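Local atomic coordinates of predicted protease of the collagenase family (Methanopyrus kandleri, PDB entry 5D88), a protein that probably acts as a peptidase of family U32, binds a zinc ion and is built on a TIM barrel. Residues A82-T87 and R103-Y108; V46-H51 and D107-D112; V139-A144 and R187-A192. All coordinates share one frame; numbering follows the deposited sequence. Where two conformers were deposited one is given.

Contact 1 of 3, residues A82-T87 and R103-Y108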
ATOM      1  N   ALA A  82     -19.199  -6.593   8.416  1.00 27.15           N
ATOM      2  CA  ALA A  82     -19.040  -5.827   7.192  1.00 25.14           C
ATOM      3  C   ALA A  82     -17.571  -5.800   6.809  1.00 25.37           C
ATOM      4  O   ALA A  82     -16.714  -5.490   7.641  1.00 27.38           O
ATOM      5  CB  ALA A  82     -19.544  -4.395   7.400  1.00 26.63           C
ATOM      6  N   LEU A  83     -17.286  -6.088   5.545  1.00 25.01           N
ATOM      7  CA  LEU A  83     -15.946  -5.956   4.985  1.00 24.62           C
ATOM      8  C   LEU A  83     -15.844  -4.594   4.315  1.00 22.83           C
ATOM      9  O   LEU A  83     -16.490  -4.340   3.290  1.00 25.17           O
ATOM     10  CB  LEU A  83     -15.654  -7.089   4.002  1.00 23.25           C
ATOM     11  CG  LEU A  83     -14.278  -7.116   3.332  1.00 24.76           C
ATOM     12  CD1 LEU A  83     -13.166  -7.348   4.373  1.00 27.26           C
ATOM     13  CD2 LEU A  83     -14.247  -8.198   2.292  1.00 27.26           C
ATOM     14  N   MET A  84     -15.030  -3.727   4.905  1.00 22.94           N
ATOM     15  CA  MET A  84     -14.825  -2.345   4.455  1.00 21.23           C
ATOM     16  C   MET A  84     -13.327  -2.074   4.566  1.00 22.75           C
ATOM     17  O   MET A  84     -12.874  -1.187   5.280  1.00 23.85           O
ATOM     18  CB  MET A  84     -15.635  -1.352   5.291  1.00 24.14           C
ATOM     19  CG  MET A  84     -15.690   0.026   4.668  1.00 27.44           C
ATOM     20  SD  MET A  84     -16.747   1.131   5.602  1.00 27.78           S
ATOM     21  CE  MET A  84     -15.809   1.189   7.086  1.00 29.48           C
ATOM     22  N   ASP A  85     -12.530  -2.878   3.856  1.00 21.31           N
ATOM     23  CA  ASP A  85     -11.096  -2.934   4.109  1.00 21.24           C
ATOM     24  C   ASP A  85     -10.278  -2.214   3.052  1.00 21.67           C
ATOM     25  O   ASP A  85      -9.141  -2.597   2.792  1.00 22.40           O
ATOM     26  CB  ASP A  85     -10.618  -4.374   4.272  1.00 21.84           C
ATOM     27  CG  ASP A  85     -10.727  -5.206   3.011  1.00 22.74           C
ATOM     28  OD1 ASP A  85     -11.386  -4.819   2.049  1.00 23.22           O
ATOM     29  OD2 ASP A  85     -10.128  -6.292   3.001  1.00 26.13           O
ATOM     30  N   PHE A  86     -10.813  -1.135   2.495  1.00 21.12           N
ATOM     31  CA  PHE A  86     -10.034  -0.286   1.611  1.00 21.75           C
ATOM     32  C   PHE A  86      -8.680   0.065   2.214  1.00 21.19           C
ATOM     33  O   PHE A  86      -8.553   0.303   3.422  1.00 23.17           O
ATOM     34  CB  PHE A  86     -10.798   1.002   1.264  1.00 22.38           C
ATOM     35  CG  PHE A  86     -11.142   1.871   2.437  1.00 22.41           C
ATOM     36  CD1 PHE A  86     -10.218   2.774   2.934  1.00 23.05           C
ATOM     37  CD2 PHE A  86     -12.407   1.812   3.006  1.00 22.25           C
ATOM     38  CE1 PHE A  86     -10.535   3.591   3.970  1.00 25.14           C
ATOM     39  CE2 PHE A  86     -12.749   2.638   4.055  1.00 24.37           C
ATOM     40  CZ  PHE A  86     -11.808   3.529   4.547  1.00 26.30           C
ATOM     41  N   THR A  87      -7.664   0.120   1.351  1.00 21.29           N
ATOM     42  CA  THR A  87      -6.328   0.513   1.769  1.00 21.60           C
ATOM     43  C   THR A  87      -6.010   1.955   1.428  1.00 22.52           C
ATOM     44  O   THR A  87      -4.929   2.446   1.790  1.00 22.95           O
ATOM     45  CB  THR A  87      -5.287  -0.430   1.154  1.00 21.70           C
ATOM     46  OG1 THR A  87      -5.471  -0.535  -0.267  1.00 23.50           O
ATOM     47  CG2 THR A  87      -5.410  -1.804   1.809  1.00 23.03           C
ATOM     48  N   ARG A 103     -18.183   9.039  10.043  1.00 29.27           N
ATOM     49  CA  ARG A 103     -19.123   8.691  11.098  1.00 29.35           C
ATOM     50  C   ARG A 103     -20.473   8.315  10.511  1.00 30.23           C
ATOM     51  O   ARG A 103     -21.151   7.424  11.028  1.00 31.52           O
ATOM     52  CB  ARG A 103     -19.275   9.848  12.093  1.00 29.33           C
ATOM     53  CG  ARG A 103     -18.007  10.210  12.842  1.00 31.25           C
ATOM     54  CD  ARG A 103     -17.557   9.091  13.772  1.00 31.53           C
ATOM     55  NE  ARG A 103     -18.641   8.690  14.656  1.00 33.77           N
ATOM     56  CZ  ARG A 103     -18.871   9.217  15.853  1.00 36.02           C
ATOM     57  NH1 ARG A 103     -18.072  10.155  16.352  1.00 36.25           N
ATOM     58  NH2 ARG A 103     -19.900   8.797  16.565  1.00 40.03           N
ATOM     59  N   SER A 104     -20.895   8.990   9.434  1.00 31.53           N
ATOM     60  CA  SER A 104     -22.149   8.603   8.794  1.00 33.27           C
ATOM     61  C   SER A 104     -22.094   7.163   8.303  1.00 31.37           C
ATOM     62  O   SER A 104     -23.067   6.409   8.441  1.00 32.93           O
ATOM     63  CB  SER A 104     -22.463   9.526   7.629  1.00 38.78           C
ATOM     64  OG  SER A 104     -23.761   9.255   7.193  1.00 45.30           O
ATOM     65  N   THR A 105     -20.975   6.781   7.694  1.00 30.50           N
ATOM     66  CA  THR A 105     -20.791   5.408   7.216  1.00 29.79           C
ATOM     67  C   THR A 105     -20.812   4.412   8.374  1.00 30.30           C
ATOM     68  O   THR A 105     -21.496   3.383   8.312  1.00 30.59           O
ATOM     69  CB  THR A 105     -19.481   5.316   6.430  1.00 31.78           C
ATOM     70  OG1 THR A 105     -19.586   6.114   5.251  1.00 34.21           O
ATOM     71  CG2 THR A 105     -19.162   3.868   5.998  1.00 32.96           C
ATOM     72  N   LEU A 106     -20.079   4.704   9.449  1.00 29.49           N
ATOM     73  CA  LEU A 106     -20.065   3.769  10.564  1.00 29.54           C
ATOM     74  C   LEU A 106     -21.427   3.697  11.242  1.00 31.60           C
ATOM     75  O   LEU A 106     -21.826   2.621  11.688  1.00 31.62           O
ATOM     76  CB  LEU A 106     -18.971   4.149  11.555  1.00 28.75           C
ATOM     77  CG  LEU A 106     -17.583   4.178  10.914  1.00 29.03           C
ATOM     78  CD1 LEU A 106     -16.544   4.577  11.922  1.00 30.76           C
ATOM     79  CD2 LEU A 106     -17.236   2.847  10.299  1.00 29.81           C
ATOM     80  N   ASP A 107     -22.167   4.812  11.308  1.00 32.64           N
ATOM     81  CA  ASP A 107     -23.533   4.752  11.822  1.00 34.23           C
ATOM     82  C   ASP A 107     -24.388   3.822  10.984  1.00 33.68           C
ATOM     83  O   ASP A 107     -25.235   3.091  11.510  1.00 33.62           O
ATOM     84  CB  ASP A 107     -24.182   6.128  11.822  1.00 34.35           C
ATOM     85  CG  ASP A 107     -23.657   7.035  12.892  1.00 38.48           C
ATOM     86  OD1 ASP A 107     -22.891   6.601  13.785  1.00 36.34           O
ATOM     87  OD2 ASP A 107     -24.055   8.217  12.825  1.00 40.22           O
ATOM     88  N   TYR A 108     -24.217   3.877   9.673  1.00 32.88           N
ATOM     89  CA  TYR A 108     -24.952   2.977   8.804  1.00 34.54           C
ATOM     90  C   TYR A 108     -24.653   1.526   9.167  1.00 33.44           C
ATOM     91  O   TYR A 108     -25.564   0.720   9.356  1.00 35.44           O
ATOM     92  CB  TYR A 108     -24.597   3.275   7.355  1.00 34.54           C
ATOM     93  CG  TYR A 108     -25.079   2.226   6.406  1.00 38.67           C
ATOM     94  CD1 TYR A 108     -26.433   2.079   6.138  1.00 41.31           C
ATOM     95  CD2 TYR A 108     -24.186   1.368   5.790  1.00 39.13           C
ATOM     96  CE1 TYR A 108     -26.885   1.109   5.273  1.00 43.07           C
ATOM     97  CE2 TYR A 108     -24.624   0.393   4.909  1.00 42.09           C
ATOM     98  CZ  TYR A 108     -25.975   0.266   4.662  1.00 43.33           C
ATOM     99  OH  TYR A 108     -26.424  -0.701   3.805  1.00 47.79           O
TER
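M84 carries the whole of its own side of this contact, laying its thioether against two neighbouring residues of helix 98-113. The apolar touches divide between sulfur and methyl. SD of M84 meets the CG2 methyl of T105 at 3.7 Å, the two side chains lying aslant each other, while CE of M84 reaches CD2 of L106 at 3.9 Å with the two chains roughly perpendicular. The extended first part of the M84 chain sets the sulfur beside T105; the turn at its last torsion (chi3 65°) then carries CE to L106. With CG2 of T105 anti to its backbone N (OG1 at chi1 -65°), the methyl is the branch that meets the sulfur.

Polar bonding stays on each side of the interface and none crosses it. T105 OG1 is hydrogen-bonded to the carbonyl O of S101, one turn back in its own helix. The backbone of M84 pairs with V119, in the neighbouring strand 117-120. M84 also packs on L109 of the same helix, on L125 of helix 123-132 and, through SD, on CB of H51.

The segments joined are the exit of strand 79-83 and the helix that follows it in a beta-alpha-beta unit. With no hydrogen bond or charge pair between the segments, the contact rests on dispersion and on the burial of M84 and L106, with T105 at its partly exposed side.

Contact 2 of 3, residues V46-H51 and D107-D112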
ATOM      1  N   VAL A  46     -19.474  -9.784   4.784  1.00 27.61           N
ATOM      2  CA  VAL A  46     -20.169  -9.291   3.607  1.00 27.40           C
ATOM      3  C   VAL A  46     -19.524  -7.979   3.165  1.00 25.23           C
ATOM      4  O   VAL A  46     -19.392  -7.042   3.968  1.00 26.21           O
ATOM      5  CB  VAL A  46     -21.682  -9.124   3.862  1.00 30.87           C
ATOM      6  CG1 VAL A  46     -21.955  -8.183   4.994  1.00 36.57           C
ATOM      7  CG2 VAL A  46     -22.390  -8.653   2.618  1.00 30.57           C
ATOM      8  N   PRO A  47     -19.081  -7.872   1.913  1.00 25.37           N
ATOM      9  CA  PRO A  47     -18.486  -6.616   1.430  1.00 25.03           C
ATOM     10  C   PRO A  47     -19.522  -5.514   1.389  1.00 25.07           C
ATOM     11  O   PRO A  47     -20.594  -5.689   0.800  1.00 27.18           O
ATOM     12  CB  PRO A  47     -18.012  -6.961   0.009  1.00 25.48           C
ATOM     13  CG  PRO A  47     -18.039  -8.404  -0.070  1.00 26.99           C
ATOM     14  CD  PRO A  47     -19.093  -8.893   0.860  1.00 25.59           C
ATOM     15  N   VAL A  48     -19.174  -4.363   1.961  1.00 25.14           N
ATOM     16  CA  VAL A  48     -20.035  -3.189   1.840  0.76 25.48           C
ATOM     17  C   VAL A  48     -19.405  -2.325   0.756  1.00 26.13           C
ATOM     18  O   VAL A  48     -18.721  -1.329   1.017  1.00 26.10           O
ATOM     19  CB  VAL A  48     -20.260  -2.463   3.179  0.76 26.70           C
ATOM     20  CG1 VAL A  48     -21.199  -3.308   4.052  0.76 28.27           C
ATOM     21  CG2 VAL A  48     -18.956  -2.178   3.911  0.76 27.41           C
ATOM     22  N   THR A  49     -19.664  -2.735  -0.479  1.00 26.34           N
ATOM     23  CA  THR A  49     -18.911  -2.309  -1.647  1.00 25.53           C
ATOM     24  C   THR A  49     -18.750  -0.805  -1.748  1.00 25.08           C
ATOM     25  O   THR A  49     -17.640  -0.303  -1.970  1.00 25.30           O
ATOM     26  CB  THR A  49     -19.623  -2.861  -2.869  1.00 27.43           C
ATOM     27  OG1 THR A  49     -19.818  -4.270  -2.654  1.00 27.36           O
ATOM     28  CG2 THR A  49     -18.814  -2.612  -4.114  1.00 27.12           C
ATOM     29  N   GLU A  50     -19.856  -0.072  -1.664  1.00 25.99           N
ATOM     30  CA  GLU A  50     -19.815   1.348  -1.960  1.00 26.26           C
ATOM     31  C   GLU A  50     -19.044   2.150  -0.910  1.00 24.31           C
ATOM     32  O   GLU A  50     -18.793   3.327  -1.137  1.00 25.85           O
ATOM     33  CB  GLU A  50     -21.244   1.889  -2.114  1.00 30.82           C
ATOM     34  CG  GLU A  50     -22.039   2.009  -0.827  1.00 35.53           C
ATOM     35  CD  GLU A  50     -23.267   2.911  -0.959  1.00 43.25           C
ATOM     36  OE1 GLU A  50     -23.125   4.144  -1.089  1.00 47.87           O
ATOM     37  OE2 GLU A  50     -24.391   2.390  -0.919  1.00 46.65           O
ATOM     38  N   HIS A  51     -18.615   1.534   0.187  1.00 23.72           N
ATOM     39  CA  HIS A  51     -17.779   2.192   1.169  1.00 24.95           C
ATOM     40  C   HIS A  51     -16.303   1.839   1.065  1.00 25.98           C
ATOM     41  O   HIS A  51     -15.502   2.368   1.849  1.00 25.16           O
ATOM     42  CB  HIS A  51     -18.331   1.892   2.548  1.00 28.41           C
ATOM     43  CG  HIS A  51     -19.693   2.466   2.730  1.00 32.84           C
ATOM     44  ND1 HIS A  51     -20.803   1.709   3.033  1.00 39.03           N
ATOM     45  CD2 HIS A  51     -20.132   3.735   2.573  1.00 32.21           C
ATOM     46  CE1 HIS A  51     -21.863   2.498   3.095  1.00 39.10           C
ATOM     47  NE2 HIS A  51     -21.483   3.732   2.819  1.00 37.98           N
ATOM     48  N   ASP A 107     -22.167   4.812  11.308  1.00 32.64           N
ATOM     49  CA  ASP A 107     -23.533   4.752  11.822  1.00 34.23           C
ATOM     50  C   ASP A 107     -24.388   3.822  10.984  1.00 33.68           C
ATOM     51  O   ASP A 107     -25.235   3.091  11.510  1.00 33.62           O
ATOM     52  CB  ASP A 107     -24.182   6.128  11.822  1.00 34.35           C
ATOM     53  CG  ASP A 107     -23.657   7.035  12.892  1.00 38.48           C
ATOM     54  OD1 ASP A 107     -22.891   6.601  13.785  1.00 36.34           O
ATOM     55  OD2 ASP A 107     -24.055   8.217  12.825  1.00 40.22           O
ATOM     56  N   TYR A 108     -24.217   3.877   9.673  1.00 32.88           N
ATOM     57  CA  TYR A 108     -24.952   2.977   8.804  1.00 34.54           C
ATOM     58  C   TYR A 108     -24.653   1.526   9.167  1.00 33.44           C
ATOM     59  O   TYR A 108     -25.564   0.720   9.356  1.00 35.44           O
ATOM     60  CB  TYR A 108     -24.597   3.275   7.355  1.00 34.54           C
ATOM     61  CG  TYR A 108     -25.079   2.226   6.406  1.00 38.67           C
ATOM     62  CD1 TYR A 108     -26.433   2.079   6.138  1.00 41.31           C
ATOM     63  CD2 TYR A 108     -24.186   1.368   5.790  1.00 39.13           C
ATOM     64  CE1 TYR A 108     -26.885   1.109   5.273  1.00 43.07           C
ATOM     65  CE2 TYR A 108     -24.624   0.393   4.909  1.00 42.09           C
ATOM     66  CZ  TYR A 108     -25.975   0.266   4.662  1.00 43.33           C
ATOM     67  OH  TYR A 108     -26.424  -0.701   3.805  1.00 47.79           O
ATOM     68  N   LEU A 109     -23.377   1.193   9.332  1.00 31.27           N
ATOM     69  CA  LEU A 109     -23.010  -0.173   9.694  1.00 30.05           C
ATOM     70  C   LEU A 109     -23.559  -0.549  11.062  1.00 31.91           C
ATOM     71  O   LEU A 109     -24.122  -1.638  11.239  1.00 32.29           O
ATOM     72  CB  LEU A 109     -21.492  -0.315   9.678  1.00 29.87           C
ATOM     73  CG  LEU A 109     -20.824  -0.045   8.335  1.00 27.49           C
ATOM     74  CD1 LEU A 109     -19.330  -0.219   8.503  1.00 30.52           C
ATOM     75  CD2 LEU A 109     -21.347  -0.991   7.268  1.00 29.10           C
ATOM     76  N   ALA A 110     -23.395   0.343  12.046  1.00 32.10           N
ATOM     77  CA  ALA A 110     -23.706   0.015  13.434  1.00 33.48           C
ATOM     78  C   ALA A 110     -25.203   0.008  13.705  1.00 34.89           C
ATOM     79  O   ALA A 110     -25.691  -0.831  14.470  1.00 35.53           O
ATOM     80  CB  ALA A 110     -23.015   1.007  14.386  1.00 34.54           C
ATOM     81  N   SER A 111     -25.947   0.942  13.109  1.00 37.48           N
ATOM     82  CA  SER A 111     -27.317   1.206  13.529  1.00 40.81           C
ATOM     83  C   SER A 111     -28.366   0.877  12.481  1.00 41.00           C
ATOM     84  O   SER A 111     -29.523   0.636  12.847  1.00 42.33           O
ATOM     85  CB  SER A 111     -27.462   2.678  13.921  1.00 43.34           C
ATOM     86  OG  SER A 111     -26.564   2.968  14.972  1.00 47.97           O
ATOM     87  N   ASP A 112     -28.006   0.877  11.200  1.00 40.95           N
ATOM     88  CA  ASP A 112     -28.927   0.528  10.124  0.51 41.23           C
ATOM     89  C   ASP A 112     -28.788  -0.946   9.754  1.00 40.68           C
ATOM     90  O   ASP A 112     -29.728  -1.731   9.922  1.00 42.24           O
ATOM     91  CB  ASP A 112     -28.658   1.445   8.917  0.51 42.91           C
ATOM     92  CG  ASP A 112     -29.782   1.432   7.893  0.51 43.93           C
ATOM     93  OD1 ASP A 112     -30.490   0.416   7.787  0.51 41.89           O
ATOM     94  OD2 ASP A 112     -29.948   2.449   7.185  0.51 45.07           O
TER
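The imidazole of H51 and the ring of Y108 meet at a slant, CE1 of H51 approaching CD2 of Y108 to 3.7 Å. Their centroids are 5.7 Å apart and their planes inclined at 52°, an oblique aromatic pair. Over the H51 ring sits CG of E50, 3.9 Å above the plane. Both aromatic residues are partly exposed, and the outer end of Y108 is polar: its OH is hydrogen-bonded to E67 OE2 on helix 63-75. H51 ND1 is buried by the contact and has no partner in the model.

The inner side is wholly aliphatic and buried. CG1 of V48 touches CD2 of L109 at 4.0 Å, although V48 was modelled in two conformers and this holds for one of them. L109 has its CG anti to the carbonyl carbon (chi1 -61°), which brings the branched end toward V48. V48 packs also on A82, L113 and V66.

Helix 98-113, which follows strand 79-83, thus reaches back to the loop and 3-10 turn just after strand 43-47, with L109 in the buried layer and Y108 on the partly exposed side: the layering of outer helices on a parallel eight-stranded beta/alpha barrel, the TIM barrel.

Contact 3 of 3, residues V139-A144 and R187-A192. With ACT (acetate ion), chain C.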
ATOM      1  N   VAL A 139      -8.904  -6.294  11.983  1.00 24.41           N
ATOM      2  CA  VAL A 139      -7.946  -5.820  10.991  1.00 23.77           C
ATOM      3  C   VAL A 139      -7.871  -6.839   9.859  1.00 22.72           C
ATOM      4  O   VAL A 139      -7.537  -8.015  10.072  1.00 24.02           O
ATOM      5  CB  VAL A 139      -6.568  -5.586  11.605  1.00 23.73           C
ATOM      6  CG1 VAL A 139      -5.588  -5.137  10.523  1.00 24.30           C
ATOM      7  CG2 VAL A 139      -6.656  -4.542  12.722  1.00 24.97           C
ATOM      8  N   SER A 140      -8.168  -6.379   8.654  1.00 22.75           N
ATOM      9  CA  SER A 140      -8.149  -7.216   7.469  1.00 21.58           C
ATOM     10  C   SER A 140      -6.744  -7.684   7.132  1.00 22.30           C
ATOM     11  O   SER A 140      -5.759  -7.008   7.399  1.00 24.28           O
ATOM     12  CB  SER A 140      -8.697  -6.433   6.272  1.00 22.90           C
ATOM     13  OG  SER A 140      -8.836  -7.279   5.130  1.00 24.94           O
ATOM     14  N   HIS A 141      -6.669  -8.845   6.472  1.00 23.54           N
ATOM     15  CA  HIS A 141      -5.414  -9.275   5.882  1.00 24.92           C
ATOM     16  C   HIS A 141      -4.881  -8.273   4.863  1.00 25.02           C
ATOM     17  O   HIS A 141      -3.685  -8.289   4.578  1.00 26.36           O
ATOM     18  CB  HIS A 141      -5.593 -10.658   5.244  1.00 26.52           C
ATOM     19  CG  HIS A 141      -6.310 -10.626   3.941  1.00 25.93           C
ATOM     20  ND1 HIS A 141      -7.680 -10.506   3.851  1.00 26.34           N
ATOM     21  CD2 HIS A 141      -5.847 -10.669   2.671  1.00 27.13           C
ATOM     22  CE1 HIS A 141      -8.029 -10.446   2.582  1.00 26.65           C
ATOM     23  NE2 HIS A 141      -6.938 -10.564   1.844  1.00 28.21           N
ATOM     24  N   THR A 142      -5.722  -7.383   4.312  1.00 23.59           N
ATOM     25  CA  THR A 142      -5.185  -6.413   3.355  1.00 23.80           C
ATOM     26  C   THR A 142      -4.315  -5.344   4.010  1.00 23.57           C
ATOM     27  O   THR A 142      -3.646  -4.592   3.294  1.00 24.04           O
ATOM     28  CB  THR A 142      -6.305  -5.727   2.590  1.00 23.43           C
ATOM     29  OG1 THR A 142      -7.138  -5.032   3.529  1.00 24.02           O
ATOM     30  CG2 THR A 142      -7.123  -6.767   1.789  1.00 25.29           C
ATOM     31  N   ALA A 143      -4.304  -5.263   5.340  1.00 22.91           N
ATOM     32  CA  ALA A 143      -3.365  -4.391   6.025  1.00 23.27           C
ATOM     33  C   ALA A 143      -1.958  -4.985   6.115  1.00 23.91           C
ATOM     34  O   ALA A 143      -1.033  -4.291   6.564  1.00 26.26           O
ATOM     35  CB  ALA A 143      -3.879  -4.076   7.426  1.00 24.54           C
ATOM     36  N   ALA A 144      -1.793  -6.254   5.745  1.00 24.18           N
ATOM     37  CA  ALA A 144      -0.477  -6.901   5.638  1.00 26.16           C
ATOM     38  C   ALA A 144       0.276  -6.944   6.973  1.00 27.10           C
ATOM     39  O   ALA A 144       1.485  -6.727   7.023  1.00 28.51           O
ATOM     40  CB  ALA A 144       0.378  -6.225   4.571  1.00 28.75           C
ATOM     41  N   ARG A 187      -6.754 -14.106  13.474  1.00 29.59           N
ATOM     42  CA  ARG A 187      -7.523 -14.700  12.396  1.00 29.57           C
ATOM     43  C   ARG A 187      -6.601 -15.014  11.231  1.00 30.22           C
ATOM     44  O   ARG A 187      -5.631 -14.291  10.972  1.00 29.72           O
ATOM     45  CB  ARG A 187      -8.614 -13.733  11.944  1.00 29.19           C
ATOM     46  CG  ARG A 187      -9.483 -14.189  10.784  1.00 30.57           C
ATOM     47  CD  ARG A 187     -10.507 -13.108  10.394  1.00 30.95           C
ATOM     48  NE  ARG A 187     -11.660 -13.080  11.279  1.00 31.51           N
ATOM     49  CZ  ARG A 187     -12.795 -12.441  11.022  1.00 31.97           C
ATOM     50  NH1 ARG A 187     -12.958 -11.767   9.888  1.00 30.83           N
ATOM     51  NH2 ARG A 187     -13.779 -12.477  11.906  1.00 33.75           N
ATOM     52  N   THR A 188      -6.932 -16.090  10.517  1.00 30.78           N
ATOM     53  CA  THR A 188      -6.274 -16.454   9.273  1.00 31.12           C
ATOM     54  C   THR A 188      -7.287 -16.437   8.143  1.00 30.76           C
ATOM     55  O   THR A 188      -8.422 -16.897   8.307  1.00 32.93           O
ATOM     56  CB  THR A 188      -5.631 -17.845   9.374  1.00 33.94           C
ATOM     57  OG1 THR A 188      -5.085 -18.206   8.109  1.00 36.02           O
ATOM     58  CG2 THR A 188      -6.644 -18.899   9.794  1.00 35.96           C
ATOM     59  N   ALA A 189      -6.879 -15.879   7.010  1.00 30.06           N
ATOM     60  CA  ALA A 189      -7.701 -15.829   5.807  1.00 28.91           C
ATOM     61  C   ALA A 189      -7.230 -16.897   4.844  1.00 30.46           C
ATOM     62  O   ALA A 189      -6.048 -16.934   4.505  1.00 34.15           O
ATOM     63  CB  ALA A 189      -7.604 -14.462   5.134  1.00 31.34           C
ATOM     64  N   VAL A 190      -8.156 -17.746   4.395  1.00 30.50           N
ATOM     65  CA  VAL A 190      -7.859 -18.855   3.486  1.00 30.84           C
ATOM     66  C   VAL A 190      -8.384 -18.527   2.097  1.00 30.07           C
ATOM     67  O   VAL A 190      -9.576 -18.253   1.925  1.00 29.44           O
ATOM     68  CB  VAL A 190      -8.482 -20.163   3.990  1.00 33.38           C
ATOM     69  CG1 VAL A 190      -8.137 -21.318   3.053  1.00 35.37           C
ATOM     70  CG2 VAL A 190      -8.036 -20.424   5.433  1.00 37.43           C
ATOM     71  N   GLY A 191      -7.509 -18.619   1.104  1.00 29.56           N
ATOM     72  CA  GLY A 191      -7.850 -18.226  -0.239  1.00 30.82           C
ATOM     73  C   GLY A 191      -7.543 -16.786  -0.511  1.00 30.88           C
ATOM     74  O   GLY A 191      -8.107 -16.203  -1.444  1.00 34.30           O
ATOM     75  N   ALA A 192      -6.678 -16.191   0.297  1.00 29.86           N
ATOM     76  CA  ALA A 192      -6.342 -14.783   0.219  1.00 28.30           C
ATOM     77  C   ALA A 192      -4.946 -14.612  -0.355  1.00 27.77           C
ATOM     78  O   ALA A 192      -4.107 -15.512  -0.292  1.00 29.43           O
ATOM     79  CB  ALA A 192      -6.420 -14.140   1.600  1.00 30.47           C
TER
HETATM   80  C   ACT C 302      -7.377 -10.907  -1.665  1.00 29.69           C
HETATM   81  O   ACT C 302      -6.538 -11.276  -0.808  1.00 28.53           O
HETATM   82  OXT ACT C 302      -7.428  -9.677  -1.896  1.00 30.11           O
HETATM   83  CH3 ACT C 302      -8.247 -11.892  -2.396  1.00 29.97           C
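H141 and A192 meet ring to methyl: CB of A192 sits over one face of the H141 imidazole, 3.9 Å from its centroid, in a CH-pi contact. T142 CG2 lies on the opposite face, offset toward the rim, so the ring is sandwiched between two methyls. A189 adds a slanting approach, its CB 4.2 Å from H141 ND1. At the edge NE2 of H141 gives its N-H to O of the acetate ion, 2.8 Å away and moderately straight (155°). Backbone N atoms of I193 and L56 and the guanidinium of R204 also bond this acetate, which probably came from the crystallisation liquor.

The ring owes its place first to its own torsion: CG stands between the backbone N and the carbonyl carbon (chi1 76°), swinging the imidazole toward A189 and A192. Behind it the backbone is folded tightly. S140 OG accepts from T142 N at 3.2 Å, almost perfectly straight (177°), which makes an ST turn, and S140 O receives A143 N at 3.1 Å in the 3-10 turn. D85 ties this turn down, its OD2 to S140 OG and its carbonyl O to T142 OG1. On the other segment the chain turns at G191, where a side chain would be jammed against the carbonyl O of the preceding residue, and A192 follows with its methyl over the ring. With H141 replaced by alanine, the acetate would probably lose one of its donors and a gap would be likely to open between the methyls of A192 and T142.

Outward, H141 also packs on T163 of strand 161-163, the barrel strand between 136-139 and 185-190, and on R204 of helix 200-213. The contact thus links the loop after strand 136-139 to the end of strand 185-190, across the intervening strand.

In the fold
From the N terminus, 46-51 comes first, leaving strand 43-47; 82-87 follows at the end of the adjacent strand 79-83. Both are met by helix 98-113: contact 1 closes a short loop of 15 residues, and contact 2, ending on the same helix and sharing D107 and Y108, starts earlier and closes one of 55. The two strand ends are also joined directly, L83 pairing by its backbone with V46 and V48. Contact 3 follows in series, closing a loop of 42 residues between the turn after strand 136-139 and the end of strand 185-190, its centre about 17 Å from that of contact 1. D85 bridges the two, probably bonding S140 and T142; all three contacts reach the same eight-stranded barrel.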